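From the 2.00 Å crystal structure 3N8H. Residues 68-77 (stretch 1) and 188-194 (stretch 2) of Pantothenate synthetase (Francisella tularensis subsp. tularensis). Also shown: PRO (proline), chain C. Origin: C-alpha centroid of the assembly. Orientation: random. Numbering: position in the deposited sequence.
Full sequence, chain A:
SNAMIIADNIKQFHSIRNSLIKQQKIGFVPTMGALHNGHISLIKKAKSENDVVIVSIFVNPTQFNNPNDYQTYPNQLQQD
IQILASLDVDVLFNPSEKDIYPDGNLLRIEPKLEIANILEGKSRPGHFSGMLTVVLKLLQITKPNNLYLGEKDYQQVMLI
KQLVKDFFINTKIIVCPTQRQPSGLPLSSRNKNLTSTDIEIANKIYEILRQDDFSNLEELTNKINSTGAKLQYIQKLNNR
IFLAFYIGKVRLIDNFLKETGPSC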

# COMPACT_ATOMS: atom_id res chain seq x y z
N ASN A 68 -3.72 -26.12 2.09
CA ASN A 68 -3.43 -27.28 1.24
C ASN A 68 -3.08 -26.83 -0.17
O ASN A 68 -2.15 -27.34 -0.81
CB ASN A 68 -4.60 -28.26 1.23
CG ASN A 68 -4.20 -29.62 0.69
OD1 ASN A 68 -3.31 -30.28 1.23
ND2 ASN A 68 -4.87 -30.05 -0.38
N ASP A 69 -3.84 -25.86 -0.65
CA ASP A 69 -3.53 -25.26 -1.94
C ASP A 69 -2.07 -24.78 -1.97
O ASP A 69 -1.33 -25.07 -2.91
CB ASP A 69 -4.49 -24.10 -2.22
CG ASP A 69 -4.27 -23.49 -3.59
OD1 ASP A 69 -3.80 -24.22 -4.50
OD2 ASP A 69 -4.55 -22.29 -3.75
N TYR A 70 -1.65 -24.08 -0.91
CA TYR A 70 -0.28 -23.58 -0.85
C TYR A 70 0.72 -24.73 -0.82
O TYR A 70 1.72 -24.70 -1.53
CB TYR A 70 -0.09 -22.69 0.37
CG TYR A 70 1.29 -22.07 0.49
CD1 TYR A 70 1.71 -21.06 -0.37
CD2 TYR A 70 2.17 -22.49 1.49
CE1 TYR A 70 2.98 -20.48 -0.24
CE2 TYR A 70 3.43 -21.92 1.63
CZ TYR A 70 3.83 -20.92 0.76
OH TYR A 70 5.09 -20.36 0.89
N GLN A 71 0.46 -25.73 0.02
CA GLN A 71 1.38 -26.86 0.17
C GLN A 71 1.61 -27.60 -1.14
O GLN A 71 2.73 -27.98 -1.46
CB GLN A 71 0.85 -27.84 1.22
CG GLN A 71 0.60 -27.25 2.59
CD GLN A 71 0.20 -28.34 3.58
OE1 GLN A 71 0.90 -29.34 3.74
NE2 GLN A 71 -0.94 -28.15 4.25
N THR A 72 0.54 -27.81 -1.90
CA THR A 72 0.60 -28.55 -3.14
C THR A 72 0.86 -27.69 -4.37
O THR A 72 0.95 -28.23 -5.47
CB THR A 72 -0.72 -29.32 -3.37
OG1 THR A 72 -1.82 -28.38 -3.40
CG2 THR A 72 -0.96 -30.37 -2.27
N TYR A 73 0.95 -26.37 -4.22
CA TYR A 73 1.07 -25.53 -5.41
C TYR A 73 2.27 -25.99 -6.27
O TYR A 73 3.33 -26.29 -5.73
CB TYR A 73 1.22 -24.05 -5.05
CG TYR A 73 0.98 -23.20 -6.28
CD1 TYR A 73 -0.31 -22.95 -6.72
CD2 TYR A 73 2.05 -22.72 -7.04
CE1 TYR A 73 -0.55 -22.19 -7.86
CE2 TYR A 73 1.83 -21.95 -8.18
CZ TYR A 73 0.53 -21.70 -8.59
OH TYR A 73 0.30 -20.94 -9.73
N PRO A 74 2.09 -26.07 -7.59
CA PRO A 74 3.17 -26.73 -8.35
C PRO A 74 4.51 -26.01 -8.28
O PRO A 74 4.60 -24.77 -8.34
CB PRO A 74 2.63 -26.76 -9.79
CG PRO A 74 1.14 -26.78 -9.62
CD PRO A 74 0.85 -25.94 -8.39
N ASN A 75 5.56 -26.81 -8.17
CA ASN A 75 6.91 -26.28 -8.04
C ASN A 75 7.84 -27.00 -9.02
O ASN A 75 7.91 -28.23 -9.00
CB ASN A 75 7.39 -26.47 -6.60
CG ASN A 75 8.83 -26.08 -6.42
OD1 ASN A 75 9.13 -24.96 -5.99
ND2 ASN A 75 9.74 -26.98 -6.77
N GLN A 76 8.52 -26.24 -9.89
CA GLN A 76 9.42 -26.80 -10.92
C GLN A 76 10.40 -25.74 -11.45
O GLN A 76 10.39 -25.38 -12.64
CB GLN A 76 8.60 -27.38 -12.07
CG GLN A 76 7.49 -26.44 -12.53
CD GLN A 76 6.83 -26.87 -13.82
OE1 GLN A 76 6.98 -26.22 -14.85
NE2 GLN A 76 6.08 -27.96 -13.76
N LEU A 77 11.24 -25.23 -10.56
CA LEU A 77 12.11 -24.09 -10.87
C LEU A 77 13.07 -24.40 -12.03
O LEU A 77 13.29 -23.56 -12.92
CB LEU A 77 12.87 -23.64 -9.62
CG LEU A 77 13.87 -22.49 -9.71
CD1 LEU A 77 13.25 -21.20 -10.30
CD2 LEU A 77 14.51 -22.22 -8.34
N SER A 188 -3.59 -23.40 -16.89
CA SER A 188 -3.38 -22.95 -15.51
C SER A 188 -2.35 -23.85 -14.82
O SER A 188 -2.32 -25.05 -15.09
CB SER A 188 -4.70 -23.02 -14.75
OG SER A 188 -4.70 -22.11 -13.66
N SER A 189 -1.53 -23.29 -13.94
CA SER A 189 -0.49 -24.06 -13.25
C SER A 189 -1.08 -25.20 -12.41
O SER A 189 -0.53 -26.30 -12.38
CB SER A 189 0.40 -23.17 -12.38
OG SER A 189 1.10 -22.22 -13.18
N ARG A 190 -2.19 -24.93 -11.73
CA ARG A 190 -2.85 -25.94 -10.91
C ARG A 190 -3.32 -27.14 -11.75
O ARG A 190 -3.54 -28.23 -11.20
CB ARG A 190 -4.01 -25.32 -10.11
CG ARG A 190 -3.57 -24.54 -8.86
CD ARG A 190 -4.80 -23.99 -8.10
NE ARG A 190 -4.43 -23.08 -7.01
CZ ARG A 190 -4.23 -21.77 -7.17
NH1 ARG A 190 -4.36 -21.22 -8.37
NH2 ARG A 190 -3.90 -21.00 -6.14
N ASN A 191 -3.47 -26.94 -13.06
CA ASN A 191 -3.82 -28.05 -13.96
C ASN A 191 -2.81 -29.20 -13.81
O ASN A 191 -3.14 -30.35 -14.11
CB ASN A 191 -3.81 -27.61 -15.44
CG ASN A 191 -5.02 -26.76 -15.84
OD1 ASN A 191 -5.80 -26.32 -14.99
ND2 ASN A 191 -5.16 -26.51 -17.14
N LYS A 192 -1.58 -28.88 -13.42
CA LYS A 192 -0.54 -29.92 -13.32
C LYS A 192 -0.87 -30.89 -12.18
O LYS A 192 -0.30 -31.97 -12.10
CB LYS A 192 0.86 -29.32 -13.15
CG LYS A 192 1.34 -28.53 -14.36
CD LYS A 192 2.18 -27.32 -13.97
CE LYS A 192 2.19 -26.27 -15.08
NZ LYS A 192 3.57 -25.99 -15.52
N ASN A 193 -1.80 -30.49 -11.32
CA ASN A 193 -2.22 -31.32 -10.20
C ASN A 193 -3.39 -32.22 -10.56
O ASN A 193 -3.79 -33.07 -9.76
CB ASN A 193 -2.56 -30.45 -8.98
CG ASN A 193 -1.30 -29.93 -8.28
OD1 ASN A 193 -0.19 -30.42 -8.52
ND2 ASN A 193 -1.47 -28.92 -7.43
N LEU A 194 -3.93 -32.06 -11.77
CA LEU A 194 -5.03 -32.90 -12.23
C LEU A 194 -4.55 -34.27 -12.67
O LEU A 194 -3.58 -34.39 -13.44
CB LEU A 194 -5.75 -32.26 -13.41
CG LEU A 194 -6.43 -30.91 -13.23
CD1 LEU A 194 -6.82 -30.38 -14.63
CD2 LEU A 194 -7.63 -31.04 -12.30
N PRO C . -3.07 -17.08 -9.68
CA PRO C . -2.98 -16.44 -8.37
C PRO C . -3.36 -17.42 -7.27
O PRO C . -3.84 -18.52 -7.58
CB PRO C . -4.02 -15.32 -8.47
CG PRO C . -4.03 -14.96 -9.92
CD PRO C . -3.78 -16.25 -10.67
O HOH W 1 1.95 -20.06 -11.45

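The contact is compact, with 430 Å² buried in all, and it joins the end of a helix and the loop after it to a short 3-10 segment more than a hundred residues away in the chain. Asp69 makes the salt bridge of the contact. Its CA-to-CB bond points sideways, but a t rotamer carries the carboxylate to the guanidinium of Arg190, which meets it in two prongs: Arg190 NE to Asp69 OD1 at 2.8 Å and Arg190 NH2 to Asp69 OD2 at 2.8 Å. The arginine chain is extended through chi2 and chi3, both t, before chi4 turns to 86°. NE and NH2 meet the acid along one edge of the guanidinium, while NH1 and, again, NH2 of Arg190 donate to O of the bound proline, each at 2.9 Å.

Thr72 works through its backbone. Its carbonyl O accepts a hydrogen bond from ND2 of Asn193 at 3.2 Å, while its p rotamer turns OG1 back to O of Asn68 at 2.8 Å, so the hydroxyl is satisfied within its own stretch.

Tyr73, buried, lies with its ring edge over one face of the Arg190 guanidinium, Tyr73 CE1 to Arg190 CZ at 3.8 Å. An arginine whose edges are taken up by a salt bridge and hydrogen bonds can still offer a flat face for packing. At the far end of the ring, Tyr73 OH and Ser189 OG both donate to one water O, at 2.5 and 2.9 Å. The phenol comes close to Ser189, Tyr73 OH to Ser189 CB at 3.5 Å, and the serine hydroxyl suits the site by sharing the water.

Pro74 points toward the 3-10 segment and gives the contact its aliphatic surface. Its CG rests 3.3 Å from O of Ser189, and its CB lies 4.2 Å from CD of Lys192. Against Pro74 the lysine offers its methylenes, while its NZ is hydrogen-bonded elsewhere in the structure. Gln76, at the N-cap position of the next helix, also points toward stretch 2 and closes the contact beside Lys192.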